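Local coordinates for protein hydrazine synthase subunit beta (PDB 5C2V) that forms part of the complex that makes hydrazine from nitric oxide and ammonium, and may modulate hydroxylamine transport between the gamma and alpha active sites, at residues B[238-243]-B[288-293]; B[202-207]-B[231-236]; B[242-247]-B[296-301]. One frame throughout, in Å; residues are numbered along the deposited sequence.

Contact 1. Residues B[238-243]-B[288-293]. With BET (trimethyl glycine), chain R.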
loop_
_atom_site.group_PDB
_atom_site.type_symbol
_atom_site.label_atom_id
_atom_site.label_comp_id
_atom_site.label_asym_id
_atom_site.label_seq_id
_atom_site.Cartn_x
_atom_site.Cartn_y
_atom_site.Cartn_z
ATOM N N GLY B 238 -16.607 -6.907 -41.676
ATOM C CA GLY B 238 -16.698 -7.251 -40.268
ATOM C C GLY B 238 -15.749 -6.437 -39.406
ATOM O O GLY B 238 -15.473 -6.800 -38.263
ATOM N N GLY B 239 -15.256 -5.331 -39.954
ATOM C CA GLY B 239 -14.305 -4.485 -39.256
ATOM C C GLY B 239 -14.874 -3.823 -38.016
ATOM O O GLY B 239 -16.090 -3.718 -37.857
ATOM N N LYS B 240 -13.988 -3.369 -37.135
ATOM C CA LYS B 240 -14.400 -2.745 -35.883
ATOM C C LYS B 240 -14.995 -1.360 -36.100
ATOM O O LYS B 240 -14.605 -0.640 -37.018
ATOM C CB LYS B 240 -13.216 -2.635 -34.919
ATOM C CG LYS B 240 -12.499 -3.938 -34.621
ATOM C CD LYS B 240 -11.241 -3.676 -33.805
ATOM C CE LYS B 240 -10.441 -4.947 -33.582
ATOM N NZ LYS B 240 -9.180 -4.675 -32.838
ATOM N N VAL B 241 -15.941 -0.997 -35.242
ATOM C CA VAL B 241 -16.427 0.372 -35.170
ATOM C C VAL B 241 -16.000 0.949 -33.829
ATOM O O VAL B 241 -16.514 0.551 -32.783
ATOM C CB VAL B 241 -17.957 0.453 -35.318
ATOM C CG1 VAL B 241 -18.428 1.895 -35.211
ATOM C CG2 VAL B 241 -18.394 -0.160 -36.641
ATOM N N ALA B 242 -15.061 1.887 -33.856
ATOM C CA ALA B 242 -14.473 2.385 -32.619
ATOM C C ALA B 242 -14.897 3.815 -32.329
ATOM O O ALA B 242 -14.472 4.747 -33.005
ATOM C CB ALA B 242 -12.955 2.290 -32.684
ATOM N N ARG B 243 -15.722 3.980 -31.302
ATOM C CA ARG B 243 -16.155 5.301 -30.873
ATOM C C ARG B 243 -15.180 5.837 -29.833
ATOM O O ARG B 243 -15.025 5.256 -28.760
ATOM C CB ARG B 243 -17.576 5.243 -30.311
ATOM C CG ARG B 243 -18.609 4.731 -31.306
ATOM C CD ARG B 243 -19.901 4.321 -30.615
ATOM N NE ARG B 243 -19.763 3.051 -29.905
ATOM C CZ ARG B 243 -20.677 2.555 -29.076
ATOM N NH1 ARG B 243 -21.799 3.221 -28.844
ATOM N NH2 ARG B 243 -20.465 1.391 -28.476
ATOM N N GLY B 288 -3.317 2.664 -33.791
ATOM C CA GLY B 288 -2.611 1.733 -32.930
ATOM C C GLY B 288 -3.509 1.265 -31.803
ATOM O O GLY B 288 -3.509 0.088 -31.440
ATOM N N LEU B 289 -4.288 2.194 -31.253
ATOM C CA LEU B 289 -5.241 1.870 -30.198
ATOM C C LEU B 289 -6.364 0.985 -30.728
ATOM O O LEU B 289 -6.831 0.082 -30.035
ATOM C CB LEU B 289 -5.821 3.147 -29.585
ATOM C CG LEU B 289 -6.855 2.952 -28.475
ATOM C CD1 LEU B 289 -6.273 2.124 -27.337
ATOM C CD2 LEU B 289 -7.362 4.292 -27.966
ATOM N N VAL B 290 -6.791 1.244 -31.960
ATOM C CA VAL B 290 -7.866 0.470 -32.572
ATOM C C VAL B 290 -7.439 -0.975 -32.832
ATOM O O VAL B 290 -8.182 -1.911 -32.535
ATOM C CB VAL B 290 -8.339 1.106 -33.896
ATOM C CG1 VAL B 290 -9.407 0.241 -34.553
ATOM C CG2 VAL B 290 -8.870 2.508 -33.651
ATOM N N ARG B 291 -6.239 -1.150 -33.377
ATOM C CA ARG B 291 -5.736 -2.480 -33.715
ATOM C C ARG B 291 -5.469 -3.336 -32.479
ATOM O O ARG B 291 -5.656 -4.553 -32.507
ATOM C CB ARG B 291 -4.453 -2.374 -34.545
ATOM C CG ARG B 291 -4.601 -1.623 -35.859
ATOM C CD ARG B 291 -3.305 -1.667 -36.653
ATOM N NE ARG B 291 -3.207 -0.592 -37.636
ATOM C CZ ARG B 291 -2.497 0.519 -37.459
ATOM N NH1 ARG B 291 -1.815 0.701 -36.336
ATOM N NH2 ARG B 291 -2.465 1.446 -38.408
ATOM N N SER B 292 -5.032 -2.698 -31.398
ATOM C CA SER B 292 -4.602 -3.422 -30.205
ATOM C C SER B 292 -5.715 -3.609 -29.175
ATOM O O SER B 292 -5.481 -4.165 -28.102
ATOM C CB SER B 292 -3.419 -2.703 -29.554
ATOM O OG SER B 292 -3.776 -1.392 -29.155
ATOM N N SER B 293 -6.919 -3.149 -29.497
ATOM C CA SER B 293 -8.042 -3.274 -28.574
ATOM C C SER B 293 -9.196 -4.059 -29.189
ATOM O O SER B 293 -9.435 -3.987 -30.394
ATOM C CB SER B 293 -8.532 -1.891 -28.138
ATOM O OG SER B 293 -7.466 -1.102 -27.640
HETATM N N BET R . -25.595 -0.729 -26.730
HETATM C CA BET R . -25.437 0.726 -27.155
HETATM C C BET R . -23.864 1.121 -27.192
HETATM O O BET R . -23.529 1.943 -26.301
HETATM O OXT BET R . -23.201 0.562 -28.097
HETATM C C1 BET R . -26.955 -0.941 -26.098
HETATM C C2 BET R . -24.534 -1.126 -25.701
HETATM C C3 BET R . -25.542 -1.642 -27.943
#
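Lys240 NZ reaches the C-terminal end of the helix carrying Val290, donating to Val290 O at 3.0 Å and to Ser293 O at 2.6 Å. With the chain extended beyond CG (chi4 177° sets NZ), the amine reaches both carbonyls while CD passes beside Val290 CG1. NZ lies in the carbonyl plane of Val290 but is tilted 25° from that of Ser293. A long cationic chain suits the place: the last-turn carbonyl of Val290 and that of Ser293 just beyond converge on NZ, and the helix end probably adds negative potential. Val290 turns its other branch to the strand: CG2 meets Ala242 CB at 4.2 Å, and the small alanine lets helix and strand stay near each other. In this beta-propeller, strand 241-245 is the fourth strand, at one edge of a four-stranded blade, and helix 283-291 is inserted between the third and fourth strands of the next. Ser293 OG bonds back to Leu289 O at 2.7 Å, which probably helps to fix the turn. Arg243 points elsewhere, its guanidinium edge meeting the trimethyl glycine carboxylate: Arg243 NH2 donates to trimethyl glycine OXT at 2.9 Å, and NH1 bonds weakly to OXT and O.

Contact 2. Residues B[202-207]-B[231-236]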
loop_
_atom_site.group_PDB
_atom_site.type_symbol
_atom_site.label_atom_id
_atom_site.label_comp_id
_atom_site.label_asym_id
_atom_site.label_seq_id
_atom_site.Cartn_x
_atom_site.Cartn_y
_atom_site.Cartn_z
ATOM N N LYS B 202 -7.994 1.831 -45.432
ATOM C CA LYS B 202 -8.381 0.782 -44.492
ATOM C C LYS B 202 -9.281 1.287 -43.364
ATOM O O LYS B 202 -9.823 0.491 -42.596
ATOM C CB LYS B 202 -7.137 0.121 -43.896
ATOM C CG LYS B 202 -6.319 -0.677 -44.896
ATOM C CD LYS B 202 -4.965 -1.050 -44.318
ATOM C CE LYS B 202 -5.107 -1.772 -42.989
ATOM N NZ LYS B 202 -3.785 -2.016 -42.353
ATOM N N TYR B 203 -9.441 2.602 -43.263
ATOM C CA TYR B 203 -10.232 3.190 -42.185
ATOM C C TYR B 203 -10.992 4.432 -42.641
ATOM O O TYR B 203 -10.598 5.094 -43.601
ATOM C CB TYR B 203 -9.342 3.561 -40.994
ATOM C CG TYR B 203 -8.374 2.486 -40.554
ATOM C CD1 TYR B 203 -8.763 1.497 -39.659
ATOM C CD2 TYR B 203 -7.065 2.470 -41.019
ATOM C CE1 TYR B 203 -7.878 0.517 -39.250
ATOM C CE2 TYR B 203 -6.174 1.494 -40.616
ATOM C CZ TYR B 203 -6.586 0.520 -39.731
ATOM O OH TYR B 203 -5.702 -0.455 -39.325
ATOM N N ILE B 204 -12.080 4.745 -41.944
ATOM C CA ILE B 204 -12.753 6.026 -42.124
ATOM C C ILE B 204 -12.985 6.706 -40.780
ATOM O O ILE B 204 -13.277 6.048 -39.781
ATOM C CB ILE B 204 -14.107 5.887 -42.852
ATOM C CG1 ILE B 204 -14.971 4.812 -42.193
ATOM C CG2 ILE B 204 -13.895 5.569 -44.322
ATOM C CD1 ILE B 204 -16.354 4.689 -42.795
ATOM N N ALA B 205 -12.844 8.027 -40.760
ATOM C CA ALA B 205 -13.110 8.803 -39.556
ATOM C C ALA B 205 -14.416 9.574 -39.705
ATOM O O ALA B 205 -14.697 10.137 -40.768
ATOM C CB ALA B 205 -11.958 9.750 -39.262
ATOM N N VAL B 206 -15.216 9.575 -38.642
ATOM C CA VAL B 206 -16.493 10.284 -38.627
ATOM C C VAL B 206 -16.670 11.081 -37.336
ATOM O O VAL B 206 -16.680 10.511 -36.246
ATOM C CB VAL B 206 -17.682 9.309 -38.779
ATOM C CG1 VAL B 206 -19.001 10.041 -38.578
ATOM C CG2 VAL B 206 -17.645 8.620 -40.138
ATOM N N THR B 207 -16.815 12.396 -37.459
ATOM C CA THR B 207 -17.043 13.250 -36.295
ATOM C C THR B 207 -18.522 13.313 -35.934
ATOM O O THR B 207 -19.374 13.479 -36.808
ATOM C CB THR B 207 -16.530 14.683 -36.527
ATOM O OG1 THR B 207 -16.879 15.110 -37.851
ATOM C CG2 THR B 207 -15.024 14.745 -36.361
ATOM N N THR B 231 -15.240 8.709 -34.511
ATOM C CA THR B 231 -15.336 7.264 -34.671
ATOM C C THR B 231 -14.516 6.761 -35.853
ATOM O O THR B 231 -14.645 7.259 -36.972
ATOM C CB THR B 231 -16.801 6.817 -34.843
ATOM O OG1 THR B 231 -17.518 7.051 -33.624
ATOM C CG2 THR B 231 -16.876 5.335 -35.185
ATOM N N ILE B 232 -13.670 5.772 -35.588
ATOM C CA ILE B 232 -12.868 5.134 -36.621
ATOM C C ILE B 232 -13.466 3.784 -36.999
ATOM O O ILE B 232 -13.600 2.897 -36.156
ATOM C CB ILE B 232 -11.411 4.932 -36.165
ATOM C CG1 ILE B 232 -10.843 6.232 -35.592
ATOM C CG2 ILE B 232 -10.557 4.423 -37.316
ATOM C CD1 ILE B 232 -10.812 7.372 -36.584
ATOM N N ILE B 233 -13.828 3.635 -38.269
ATOM C CA ILE B 233 -14.405 2.389 -38.758
ATOM C C ILE B 233 -13.445 1.680 -39.709
ATOM O O ILE B 233 -12.942 2.282 -40.659
ATOM C CB ILE B 233 -15.748 2.633 -39.478
ATOM C CG1 ILE B 233 -16.797 3.156 -38.493
ATOM C CG2 ILE B 233 -16.239 1.360 -40.154
ATOM C CD1 ILE B 233 -18.159 3.378 -39.117
ATOM N N GLU B 234 -13.195 0.402 -39.445
ATOM C CA GLU B 234 -12.320 -0.398 -40.292
ATOM C C GLU B 234 -13.083 -0.864 -41.529
ATOM O O GLU B 234 -14.106 -1.544 -41.424
ATOM C CB GLU B 234 -11.763 -1.588 -39.510
ATOM C CG GLU B 234 -10.822 -1.185 -38.385
ATOM C CD GLU B 234 -10.368 -2.361 -37.545
ATOM O OE1 GLU B 234 -11.110 -3.364 -37.472
ATOM O OE2 GLU B 234 -9.273 -2.279 -36.950
ATOM N N THR B 235 -12.573 -0.498 -42.700
ATOM C CA THR B 235 -13.292 -0.697 -43.955
ATOM C C THR B 235 -13.355 -2.153 -44.407
ATOM O O THR B 235 -14.082 -2.484 -45.344
ATOM C CB THR B 235 -12.662 0.135 -45.083
ATOM O OG1 THR B 235 -11.368 -0.391 -45.401
ATOM C CG2 THR B 235 -12.527 1.587 -44.656
ATOM N N LYS B 236 -12.598 -3.022 -43.742
ATOM C CA LYS B 236 -12.628 -4.446 -44.058
ATOM C C LYS B 236 -13.972 -5.040 -43.640
ATOM O O LYS B 236 -14.664 -4.473 -42.795
ATOM C CB LYS B 236 -11.480 -5.185 -43.361
ATOM C CG LYS B 236 -11.550 -5.200 -41.835
ATOM C CD LYS B 236 -10.366 -5.958 -41.241
ATOM C CE LYS B 236 -10.417 -5.995 -39.720
ATOM N NZ LYS B 236 -9.261 -6.745 -39.145
HETATM O O HOH W 1 -7.222 -2.621 -39.161
#
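The ring of Tyr203 and the carboxylate of Glu234 lie side by side, pointing the same way, with their planes 45° apart. Glu234 meets the ring at its edge: CG lies 3.5 Å from Tyr203 CE1, and OE2 is also near the ring plane. Ile232 CG2 approaches the ring obliquely and touches Tyr203 CB. Beyond the ring, one water stands 2.7 Å from Tyr203 OH and donates a weak bond to Glu234 OE2. The phenol also bonds to Arg291 NE, and Glu234 OE1 accepts from Lys240 N, so both buried polar ends have partners. Ala205 shares this side of the sheet; its small CB accommodates Ile232 CD1 at 3.8 Å. The other side carries Ile204, Val206, Thr231 and Ile233. There CG1 of Ile204, placed between backbone N and carbonyl carbon (chi1 51°), comes 3.6 Å from Ile233 CB, and branched residues suit the extended backbone. Ile204 and Ile233 form an antiparallel hydrogen-bonded pair, with Ile233 N 2.9 Å from Ile204 O; Val206 and Thr231 form another. Tyr203-Glu234 and Ala205-Ile232 are the non-hydrogen-bonded pairs. At the strand end, Thr235 N donates to Lys202 O at 2.9 Å from above the carbonyl plane, 51° out of it, while Thr235 CG2 packs 3.5 Å from Tyr203 N. Helix 283-291 packs on the Tyr203 side and Met259 touches Ala205, whereas strand 179-186 meets the other. Two inner strands of a four-stranded antiparallel blade, packed between the neighbouring blades, are characteristic of the beta-propeller fold.

Contact 3. Residues B[242-247]-B[296-301]. With BET (trimethyl glycine), chain R.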
loop_
_atom_site.group_PDB
_atom_site.type_symbol
_atom_site.label_atom_id
_atom_site.label_comp_id
_atom_site.label_asym_id
_atom_site.label_seq_id
_atom_site.Cartn_x
_atom_site.Cartn_y
_atom_site.Cartn_z
ATOM N N ALA B 242 -15.061 1.887 -33.856
ATOM C CA ALA B 242 -14.473 2.385 -32.619
ATOM C C ALA B 242 -14.897 3.815 -32.329
ATOM O O ALA B 242 -14.472 4.747 -33.005
ATOM C CB ALA B 242 -12.955 2.290 -32.684
ATOM N N ARG B 243 -15.722 3.980 -31.302
ATOM C CA ARG B 243 -16.155 5.301 -30.873
ATOM C C ARG B 243 -15.180 5.837 -29.833
ATOM O O ARG B 243 -15.025 5.256 -28.760
ATOM C CB ARG B 243 -17.576 5.243 -30.311
ATOM C CG ARG B 243 -18.609 4.731 -31.306
ATOM C CD ARG B 243 -19.901 4.321 -30.615
ATOM N NE ARG B 243 -19.763 3.051 -29.905
ATOM C CZ ARG B 243 -20.677 2.555 -29.076
ATOM N NH1 ARG B 243 -21.799 3.221 -28.844
ATOM N NH2 ARG B 243 -20.465 1.391 -28.476
ATOM N N LEU B 244 -14.517 6.944 -30.154
ATOM C CA LEU B 244 -13.477 7.477 -29.284
ATOM C C LEU B 244 -13.793 8.900 -28.832
ATOM O O LEU B 244 -14.357 9.683 -29.592
ATOM C CB LEU B 244 -12.122 7.434 -29.998
ATOM C CG LEU B 244 -11.607 6.038 -30.355
ATOM C CD1 LEU B 244 -10.258 6.120 -31.052
ATOM C CD2 LEU B 244 -11.520 5.161 -29.112
ATOM N N PRO B 245 -13.421 9.238 -27.587
ATOM C CA PRO B 245 -13.712 10.553 -27.006
ATOM C C PRO B 245 -12.861 11.667 -27.605
ATOM O O PRO B 245 -11.712 11.418 -27.961
ATOM C CB PRO B 245 -13.378 10.355 -25.526
ATOM C CG PRO B 245 -12.318 9.309 -25.532
ATOM C CD PRO B 245 -12.696 8.369 -26.642
ATOM N N LEU B 246 -13.445 12.846 -27.796
ATOM C CA LEU B 246 -12.673 14.058 -28.063
ATOM C C LEU B 246 -12.471 14.952 -26.834
ATOM O O LEU B 246 -11.797 15.978 -26.916
ATOM C CB LEU B 246 -13.332 14.868 -29.179
ATOM C CG LEU B 246 -13.219 14.249 -30.571
ATOM C CD1 LEU B 246 -14.183 14.913 -31.541
ATOM C CD2 LEU B 246 -11.786 14.359 -31.072
ATOM N N ASP B 247 -13.045 14.565 -25.698
ATOM C CA ASP B 247 -13.150 15.477 -24.560
ATOM C C ASP B 247 -12.211 15.166 -23.397
ATOM O O ASP B 247 -11.902 14.006 -23.125
ATOM C CB ASP B 247 -14.588 15.490 -24.032
ATOM C CG ASP B 247 -15.607 15.797 -25.111
ATOM O OD1 ASP B 247 -15.374 16.727 -25.911
ATOM O OD2 ASP B 247 -16.651 15.112 -25.150
ATOM N N GLU B 296 -15.085 -4.684 -27.151
ATOM C CA GLU B 296 -15.517 -4.444 -25.779
ATOM C C GLU B 296 -14.672 -3.364 -25.115
ATOM O O GLU B 296 -15.199 -2.413 -24.529
ATOM C CB GLU B 296 -15.445 -5.738 -24.966
ATOM C CG GLU B 296 -16.727 -6.097 -24.235
ATOM C CD GLU B 296 -16.549 -7.278 -23.298
ATOM O OE1 GLU B 296 -15.397 -7.731 -23.121
ATOM O OE2 GLU B 296 -17.560 -7.752 -22.738
ATOM N N GLU B 297 -13.355 -3.517 -25.217
ATOM C CA GLU B 297 -12.419 -2.583 -24.603
ATOM C C GLU B 297 -12.568 -1.180 -25.181
ATOM O O GLU B 297 -12.486 -0.198 -24.452
ATOM C CB GLU B 297 -10.979 -3.074 -24.775
ATOM C CG GLU B 297 -9.908 -2.094 -24.299
ATOM C CD GLU B 297 -9.860 -1.940 -22.785
ATOM O OE1 GLU B 297 -10.602 -2.654 -22.077
ATOM O OE2 GLU B 297 -9.071 -1.102 -22.302
ATOM N N LEU B 298 -12.790 -1.091 -26.489
ATOM C CA LEU B 298 -13.000 0.198 -27.139
ATOM C C LEU B 298 -14.311 0.833 -26.684
ATOM O O LEU B 298 -14.375 2.039 -26.427
ATOM C CB LEU B 298 -12.988 0.044 -28.660
ATOM C CG LEU B 298 -11.632 -0.259 -29.301
ATOM C CD1 LEU B 298 -11.798 -0.623 -30.767
ATOM C CD2 LEU B 298 -10.689 0.925 -29.144
ATOM N N ASP B 299 -15.350 0.009 -26.582
ATOM C CA ASP B 299 -16.654 0.476 -26.124
ATOM C C ASP B 299 -16.578 0.998 -24.695
ATOM O O ASP B 299 -17.271 1.951 -24.339
ATOM C CB ASP B 299 -17.694 -0.642 -26.223
ATOM C CG ASP B 299 -18.075 -0.959 -27.657
ATOM O OD1 ASP B 299 -17.772 -0.140 -28.549
ATOM O OD2 ASP B 299 -18.679 -2.028 -27.890
ATOM N N TYR B 300 -15.736 0.376 -23.876
ATOM C CA TYR B 300 -15.512 0.868 -22.521
ATOM C C TYR B 300 -14.669 2.142 -22.547
ATOM O O TYR B 300 -14.849 3.035 -21.718
ATOM C CB TYR B 300 -14.831 -0.199 -21.658
ATOM C CG TYR B 300 -14.480 0.277 -20.261
ATOM C CD1 TYR B 300 -13.231 0.821 -19.983
ATOM C CD2 TYR B 300 -15.400 0.189 -19.225
ATOM C CE1 TYR B 300 -12.910 1.261 -18.714
ATOM C CE2 TYR B 300 -15.086 0.626 -17.951
ATOM C CZ TYR B 300 -13.840 1.161 -17.702
ATOM O OH TYR B 300 -13.520 1.598 -16.438
ATOM N N LEU B 301 -13.753 2.218 -23.506
ATOM C CA LEU B 301 -12.815 3.332 -23.598
ATOM C C LEU B 301 -13.455 4.585 -24.179
ATOM O O LEU B 301 -12.885 5.674 -24.091
ATOM C CB LEU B 301 -11.599 2.939 -24.441
ATOM C CG LEU B 301 -10.499 2.137 -23.742
ATOM C CD1 LEU B 301 -9.403 1.760 -24.727
ATOM C CD2 LEU B 301 -9.926 2.915 -22.567
HETATM N N BET R . -25.595 -0.729 -26.730
HETATM C CA BET R . -25.437 0.726 -27.155
HETATM C C BET R . -23.864 1.121 -27.192
HETATM O O BET R . -23.529 1.943 -26.301
HETATM O OXT BET R . -23.201 0.562 -28.097
HETATM C C1 BET R . -26.955 -0.941 -26.098
HETATM C C2 BET R . -24.534 -1.126 -25.701
HETATM C C3 BET R . -25.542 -1.642 -27.943
HETATM O O HOH W 2 -16.487 1.967 -29.194
#
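Arg243 and Asp299 form a salt bridge, Arg243 NH2 donating to Asp299 OD1 at 3.1 Å in a nearly straight bond of 167°. The aspartate oxygen lies close to the guanidinium plane, yet the arginine meets it from above the carboxylate plane, the two planes standing 86° apart. A water links the backbone of Arg243 to the same carboxylate oxygen: it accepts from Arg243 N at 3.0 Å and donates to Asp299 OD1 at 2.6 Å. The salt bridge may hold the guanidinium in place and partly offset its charge, perhaps easing the nearness of Arg302 to NH1. His187 O accepts from NH1, and His187, Glu188, Arg243 and Arg302 make up the trimethyl glycine pocket. The site is built where the edge strand of one propeller blade packs against helix 295-301, an insertion of the following blade; the segment axes approach to 7.3 Å at 29°. Beside the salt bridge, Leu298 CD1 presses on Ala242 CB at 3.7 Å, and Leu298 CD2 touches Leu244 CD2 at 4.3 Å, leucine branches reaching from helix to strand. Farther along, Pro245 CD rests 3.7 Å from Leu301 O. Glu297 forms a salt bridge with Arg697 of a neighbouring alpha subunit.

In the fold
All three contacts are buried, though each has residues that reach the alpha subunit. The centre of contact 2 is about 14 Å from the chain's centre, against about 21 Å for the centres of the other two. It is intra-sheet, held by regular backbone bonds and apolar pairs, whereas contacts 1 and 3 are strand-to-helix joints between blades, relying on charged side chains with a thin apolar layer. Both use strand 241-245, sharing Ala242 and Arg243, and their successive helices touch through Leu289, Ser293 and Leu298. Contact 2 joins them through the sheet, where Ile232 bonds to Ala242. Arg243 is the one pocket residue the contacts hold, and Thr231 of contact 2 packs against its CG.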